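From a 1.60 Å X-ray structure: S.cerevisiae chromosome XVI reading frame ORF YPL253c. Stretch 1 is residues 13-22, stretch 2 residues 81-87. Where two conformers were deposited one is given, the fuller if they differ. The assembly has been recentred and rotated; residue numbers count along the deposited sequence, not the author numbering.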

ATOM      1  N   ARG A  13      16.197   9.089   0.406  1.00 17.72           N
ATOM      2  CA  ARG A  13      14.842   8.742  -0.039  1.00 17.37           C
ATOM      3  C   ARG A  13      14.280   9.731  -1.065  1.00 17.26           C
ATOM      4  O   ARG A  13      13.511   9.349  -1.954  1.00 16.91           O
ATOM      5  CB  ARG A  13      13.895   8.577   1.157  1.00 17.00           C
ATOM      6  CG  ARG A  13      14.334   7.481   2.116  1.00 17.78           C
ATOM      7  CD  ARG A  13      14.480   6.128   1.457  1.00 17.59           C
ATOM      8  NE  ARG A  13      14.783   5.119   2.474  1.00 18.31           N
ATOM      9  CZ  ARG A  13      16.007   4.783   2.880  1.00 19.40           C
ATOM     10  NH1 ARG A  13      17.095   5.342   2.339  1.00 20.45           N
ATOM     11  NH2 ARG A  13      16.154   3.872   3.829  1.00 19.25           N
ATOM     12  N   ARG A  14      14.668  11.006  -0.939  1.00 17.76           N
ATOM     13  CA  ARG A  14      14.302  12.008  -1.935  1.00 18.33           C
ATOM     14  C   ARG A  14      14.951  11.702  -3.282  1.00 18.58           C
ATOM     15  O   ARG A  14      14.288  11.763  -4.323  1.00 18.48           O
ATOM     16  CB  ARG A  14      14.676  13.405  -1.444  1.00 18.91           C
ATOM     17  CG  ARG A  14      13.710  13.940  -0.399  1.00 19.37           C
ATOM     18  CD  ARG A  14      14.128  15.329   0.082  1.00 21.79           C
ATOM     19  NE  ARG A  14      13.434  15.734   1.305  0.10 20.77           N
ATOM     20  CZ  ARG A  14      13.753  16.802   2.033  0.10 20.67           C
ATOM     21  NH1 ARG A  14      14.763  17.587   1.673  0.10 20.70           N
ATOM     22  NH2 ARG A  14      13.061  17.086   3.127  0.10 21.03           N
ATOM     23  N   LEU A  15      16.238  11.353  -3.265  1.00 18.90           N
ATOM     24  CA  LEU A  15      16.951  11.011  -4.503  1.00 19.94           C
ATOM     25  C   LEU A  15      16.414   9.719  -5.132  1.00 19.65           C
ATOM     26  O   LEU A  15      16.265   9.623  -6.357  1.00 19.87           O
ATOM     27  CB  LEU A  15      18.467  10.903  -4.256  1.00 20.50           C
ATOM     28  CG  LEU A  15      19.318  12.161  -4.026  1.00 24.54           C
ATOM     29  CD1 LEU A  15      20.763  11.757  -3.748  1.00 26.22           C
ATOM     30  CD2 LEU A  15      19.277  13.092  -5.230  1.00 26.48           C
ATOM     31  N   GLU A  16      16.090   8.735  -4.294  1.00 19.22           N
ATOM     32  CA  GLU A  16      15.557   7.468  -4.792  1.00 18.60           C
ATOM     33  C   GLU A  16      14.245   7.684  -5.502  1.00 18.63           C
ATOM     34  O   GLU A  16      13.999   7.122  -6.570  1.00 19.23           O
ATOM     35  CB  GLU A  16      15.328   6.508  -3.641  1.00 18.77           C
ATOM     36  CG  GLU A  16      16.585   5.977  -3.021  1.00 19.26           C
ATOM     37  CD  GLU A  16      16.327   5.313  -1.685  1.00 21.22           C
ATOM     38  OE1 GLU A  16      15.399   4.447  -1.595  1.00 20.41           O
ATOM     39  OE2 GLU A  16      17.056   5.661  -0.730  1.00 21.89           O
ATOM     40  N   ASN A  17      13.382   8.492  -4.895  1.00 18.09           N
ATOM     41  CA  ASN A  17      12.084   8.779  -5.496  1.00 18.01           C
ATOM     42  C   ASN A  17      12.218   9.489  -6.843  1.00 18.33           C
ATOM     43  O   ASN A  17      11.452   9.219  -7.769  1.00 18.17           O
ATOM     44  CB  ASN A  17      11.230   9.608  -4.543  1.00 18.26           C
ATOM     45  CG  ASN A  17       9.820   9.752  -5.036  1.00 18.87           C
ATOM     46  OD1 ASN A  17       9.063   8.781  -5.056  1.00 17.12           O
ATOM     47  ND2 ASN A  17       9.465  10.954  -5.488  1.00 19.41           N
ATOM     48  N   SER A  18      13.202  10.380  -6.947  1.00 18.76           N
ATOM     49  CA  SER A  18      13.431  11.108  -8.191  1.00 19.60           C
ATOM     50  C   SER A  18      13.885  10.153  -9.293  1.00 19.35           C
ATOM     51  O   SER A  18      13.431  10.261 -10.425  1.00 19.78           O
ATOM     52  CB  SER A  18      14.462  12.212  -7.973  1.00 19.43           C
ATOM     53  OG  SER A  18      14.673  12.938  -9.177  0.50 20.99           O
ATOM     54  N   ILE A  19      14.752   9.205  -8.947  1.00 19.75           N
ATOM     55  CA  ILE A  19      15.253   8.223  -9.918  1.00 19.74           C
ATOM     56  C   ILE A  19      14.097   7.361 -10.416  1.00 19.54           C
ATOM     57  O   ILE A  19      13.975   7.096 -11.597  1.00 19.86           O
ATOM     58  CB  ILE A  19      16.406   7.373  -9.332  1.00 20.66           C
ATOM     59  CG1 ILE A  19      17.611   8.281  -9.054  1.00 20.75           C
ATOM     60  CG2 ILE A  19      16.776   6.206 -10.277  1.00 21.83           C
ATOM     61  CD1 ILE A  19      18.705   7.674  -8.228  1.00 23.63           C
ATOM     62  N   ILE A  20      13.225   6.962  -9.495  1.00 18.93           N
ATOM     63  CA  ILE A  20      12.081   6.139  -9.841  1.00 18.83           C
ATOM     64  C   ILE A  20      11.192   6.883 -10.840  1.00 18.83           C
ATOM     65  O   ILE A  20      10.689   6.297 -11.810  1.00 19.76           O
ATOM     66  CB  ILE A  20      11.325   5.759  -8.549  1.00 17.87           C
ATOM     67  CG1 ILE A  20      12.165   4.757  -7.745  1.00 17.96           C
ATOM     68  CG2 ILE A  20       9.972   5.150  -8.861  1.00 17.42           C
ATOM     69  CD1 ILE A  20      11.718   4.618  -6.264  1.00 19.11           C
ATOM     70  N   GLU A  21      10.978   8.169 -10.587  1.00 19.21           N
ATOM     71  CA  GLU A  21      10.184   9.003 -11.477  1.00 20.25           C
ATOM     72  C   GLU A  21      10.826   9.074 -12.855  1.00 20.96           C
ATOM     73  O   GLU A  21      10.149   8.877 -13.874  1.00 21.33           O
ATOM     74  CB  GLU A  21       9.998  10.404 -10.886  1.00 20.30           C
ATOM     75  CG  GLU A  21       8.966  10.448  -9.749  1.00 20.30           C
ATOM     76  CD  GLU A  21       7.574  10.061 -10.214  1.00 22.43           C
ATOM     77  OE1 GLU A  21       7.003  10.778 -11.062  1.00 22.67           O
ATOM     78  OE2 GLU A  21       7.059   9.025  -9.745  1.00 20.67           O
ATOM     79  N   GLN A  22      12.133   9.317 -12.872  1.00 21.87           N
ATOM     80  CA  GLN A  22      12.887   9.450 -14.130  1.00 23.29           C
ATOM     81  C   GLN A  22      12.861   8.175 -14.978  1.00 23.64           C
ATOM     82  O   GLN A  22      12.808   8.245 -16.219  1.00 24.45           O
ATOM     83  CB  GLN A  22      14.340   9.863 -13.860  1.00 23.06           C
ATOM     84  CG  GLN A  22      14.552  11.248 -13.223  1.00 23.95           C
ATOM     85  CD  GLN A  22      15.949  11.407 -12.624  0.50 23.57           C
ATOM     86  OE1 GLN A  22      16.904  10.754 -13.054  0.20 23.72           O
ATOM     87  NE2 GLN A  22      16.069  12.281 -11.633  0.20 23.78           N
TER
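Stretch 2 81-87: SVYHDMC

Residues 81-87 form part of a helix that packs against the helix of residues 13-22, and both helices run on beyond the stretches at each end. In stretch 2 the turn-to-turn bonds include Asp 85 N to Ser 81 O (2.8 Å) and Met 86 N to Val 82 O (3.0 Å); the N atoms of Val 82 and Tyr 83 lack a bond to the turn before, and the helix is kinked there. The two axes approach to 9.6 Å, with an angle of 58° between their N-to-C directions (signed, -58°). So steep a crossing lets the helices meet over a short length, and the buried surface is a modest 290 Å², both sides summed.

Val 82 gives up the most area. Its CA-to-CB bond points toward stretch 1, and with chi1 in the t well its two methyl groups meet the turn from Arg 13 to Asn 17. CG1 of Val 82 lies 3.5 Å from CB of Asn 17, 3.9 Å from O of Arg 13 and 4.1 Å from CA of Arg 14, while its CG2 is 4.1 Å from both CB of Arg 13 and CG of Arg 14. A short, branched side chain suits this place, since it fills the space beside the backbone without needing a polar partner. The arginines offer their aliphatic portions; the end of Arg 13 leads away, and NH1 of Arg 13 forms a salt bridge to OE2 of Glu 16 at 3.1 Å.

Asn 17, buried and pointing toward stretch 2, is the counterpart on the first helix. CB of Asn 17 makes the closest approach to Val 82, and the amide also reaches Tyr 83 and Met 86. OD1 of Asn 17 comes within 3.9 Å of CA of Tyr 83 and is hydrogen-bonded elsewhere in the structure. ND2 of Asn 17 donates a weak hydrogen bond to SD of Met 86, 3.4 Å away and nearly straight at 163°. Sulfur is a large, polarizable and poor acceptor, so a long bond of this kind is to be expected, yet it gives the amide a partner.

Met 86 lies one turn after Val 82, which brings both side chains to the same side of their helix. Its flexible chain is extended through chi1 and chi2, both t, before chi3 turns to p at 71°. CE of Met 86 thereby comes 3.5 Å from OE2 of Glu 21, its closest approach to that residue. The long chain thus touches residues one turn apart, Asn 17 and Glu 21.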

ATOM      1  N   SER A  81       6.786   8.503   2.953  1.00 13.15           N
ATOM      2  CA  SER A  81       6.344   9.903   2.930  1.00 13.84           C
ATOM      3  C   SER A  81       6.793  10.705   1.703  1.00 13.96           C
ATOM      4  O   SER A  81       6.072  11.589   1.255  1.00 14.52           O
ATOM      5  CB  SER A  81       6.759  10.634   4.212  1.00 15.06           C
ATOM      6  OG  SER A  81       8.154  10.780   4.254  1.00 17.01           O
ATOM      7  N   VAL A  82       7.967  10.418   1.148  1.00 13.98           N
ATOM      8  CA  VAL A  82       8.397  11.142  -0.056  1.00 14.19           C
ATOM      9  C   VAL A  82       7.450  10.900  -1.252  1.00 14.22           C
ATOM     10  O   VAL A  82       7.032  11.843  -1.945  1.00 14.25           O
ATOM     11  CB  VAL A  82       9.864  10.810  -0.423  1.00 14.38           C
ATOM     12  CG1 VAL A  82      10.250  11.497  -1.714  1.00 14.84           C
ATOM     13  CG2 VAL A  82      10.810  11.207   0.720  1.00 15.05           C
ATOM     14  N   TYR A  83       7.096   9.637  -1.477  1.00 12.88           N
ATOM     15  CA  TYR A  83       6.107   9.280  -2.489  1.00 12.71           C
ATOM     16  C   TYR A  83       4.748   9.938  -2.206  1.00 11.97           C
ATOM     17  O   TYR A  83       4.128  10.538  -3.093  1.00 13.62           O
ATOM     18  CB  TYR A  83       5.973   7.762  -2.501  1.00 13.68           C
ATOM     19  CG  TYR A  83       4.752   7.209  -3.188  1.00 12.76           C
ATOM     20  CD1 TYR A  83       4.679   7.156  -4.576  1.00 13.36           C
ATOM     21  CD2 TYR A  83       3.657   6.729  -2.449  1.00 10.76           C
ATOM     22  CE1 TYR A  83       3.573   6.633  -5.223  1.00 11.76           C
ATOM     23  CE2 TYR A  83       2.538   6.192  -3.082  1.00 11.76           C
ATOM     24  CZ  TYR A  83       2.497   6.142  -4.472  1.00 10.91           C
ATOM     25  OH  TYR A  83       1.435   5.613  -5.140  1.00 12.87           O
ATOM     26  N   HIS A  84       4.275   9.794  -0.968  1.00 12.31           N
ATOM     27  CA  HIS A  84       2.999  10.357  -0.569  1.00 12.21           C
ATOM     28  C   HIS A  84       2.954  11.862  -0.795  1.00 12.80           C
ATOM     29  O   HIS A  84       2.014  12.363  -1.403  1.00 13.90           O
ATOM     30  CB  HIS A  84       2.751  10.020   0.904  1.00 11.83           C
ATOM     31  CG  HIS A  84       1.611  10.772   1.513  1.00 13.09           C
ATOM     32  ND1 HIS A  84       0.302  10.369   1.396  1.00 13.52           N
ATOM     33  CD2 HIS A  84       1.594  11.916   2.238  1.00 14.93           C
ATOM     34  CE1 HIS A  84      -0.480  11.231   2.029  1.00 14.48           C
ATOM     35  NE2 HIS A  84       0.283  12.173   2.555  1.00 15.41           N
ATOM     36  N   ASP A  85       3.989  12.553  -0.336  1.00 14.06           N
ATOM     37  CA  ASP A  85       4.046  14.009  -0.453  1.00 14.21           C
ATOM     38  C   ASP A  85       4.066  14.425  -1.914  1.00 15.05           C
ATOM     39  O   ASP A  85       3.377  15.368  -2.299  1.00 16.01           O
ATOM     40  CB  ASP A  85       5.268  14.575   0.271  1.00 14.42           C
ATOM     41  CG  ASP A  85       5.149  14.518   1.786  1.00 16.42           C
ATOM     42  OD1 ASP A  85       4.041  14.262   2.314  1.00 17.68           O
ATOM     43  OD2 ASP A  85       6.178  14.760   2.449  1.00 19.51           O
ATOM     44  N   MET A  86       4.811  13.686  -2.735  1.00 15.13           N
ATOM     45  CA  MET A  86       4.888  13.985  -4.160  1.00 15.71           C
ATOM     46  C   MET A  86       3.519  13.866  -4.813  1.00 15.62           C
ATOM     47  O   MET A  86       3.087  14.771  -5.534  1.00 15.87           O
ATOM     48  CB  MET A  86       5.886  13.056  -4.844  1.00 15.66           C
ATOM     49  CG  MET A  86       5.906  13.236  -6.358  1.00 16.66           C
ATOM     50  SD  MET A  86       6.654  11.845  -7.250  1.00 18.00           S
ATOM     51  CE  MET A  86       5.408  10.595  -7.040  1.00 17.37           C
ATOM     52  N   CYS A  87       2.820  12.762  -4.557  1.00 14.74           N
ATOM     53  CA  CYS A  87       1.502  12.557  -5.178  1.00 15.13           C
ATOM     54  C   CYS A  87       0.527  13.652  -4.771  1.00 15.85           C
ATOM     55  O   CYS A  87      -0.189  14.189  -5.622  1.00 16.65           O
ATOM     56  CB  CYS A  87       0.930  11.188  -4.825  1.00 15.14           C
ATOM     57  SG  CYS A  87       1.846   9.826  -5.569  1.00 15.16           S
TER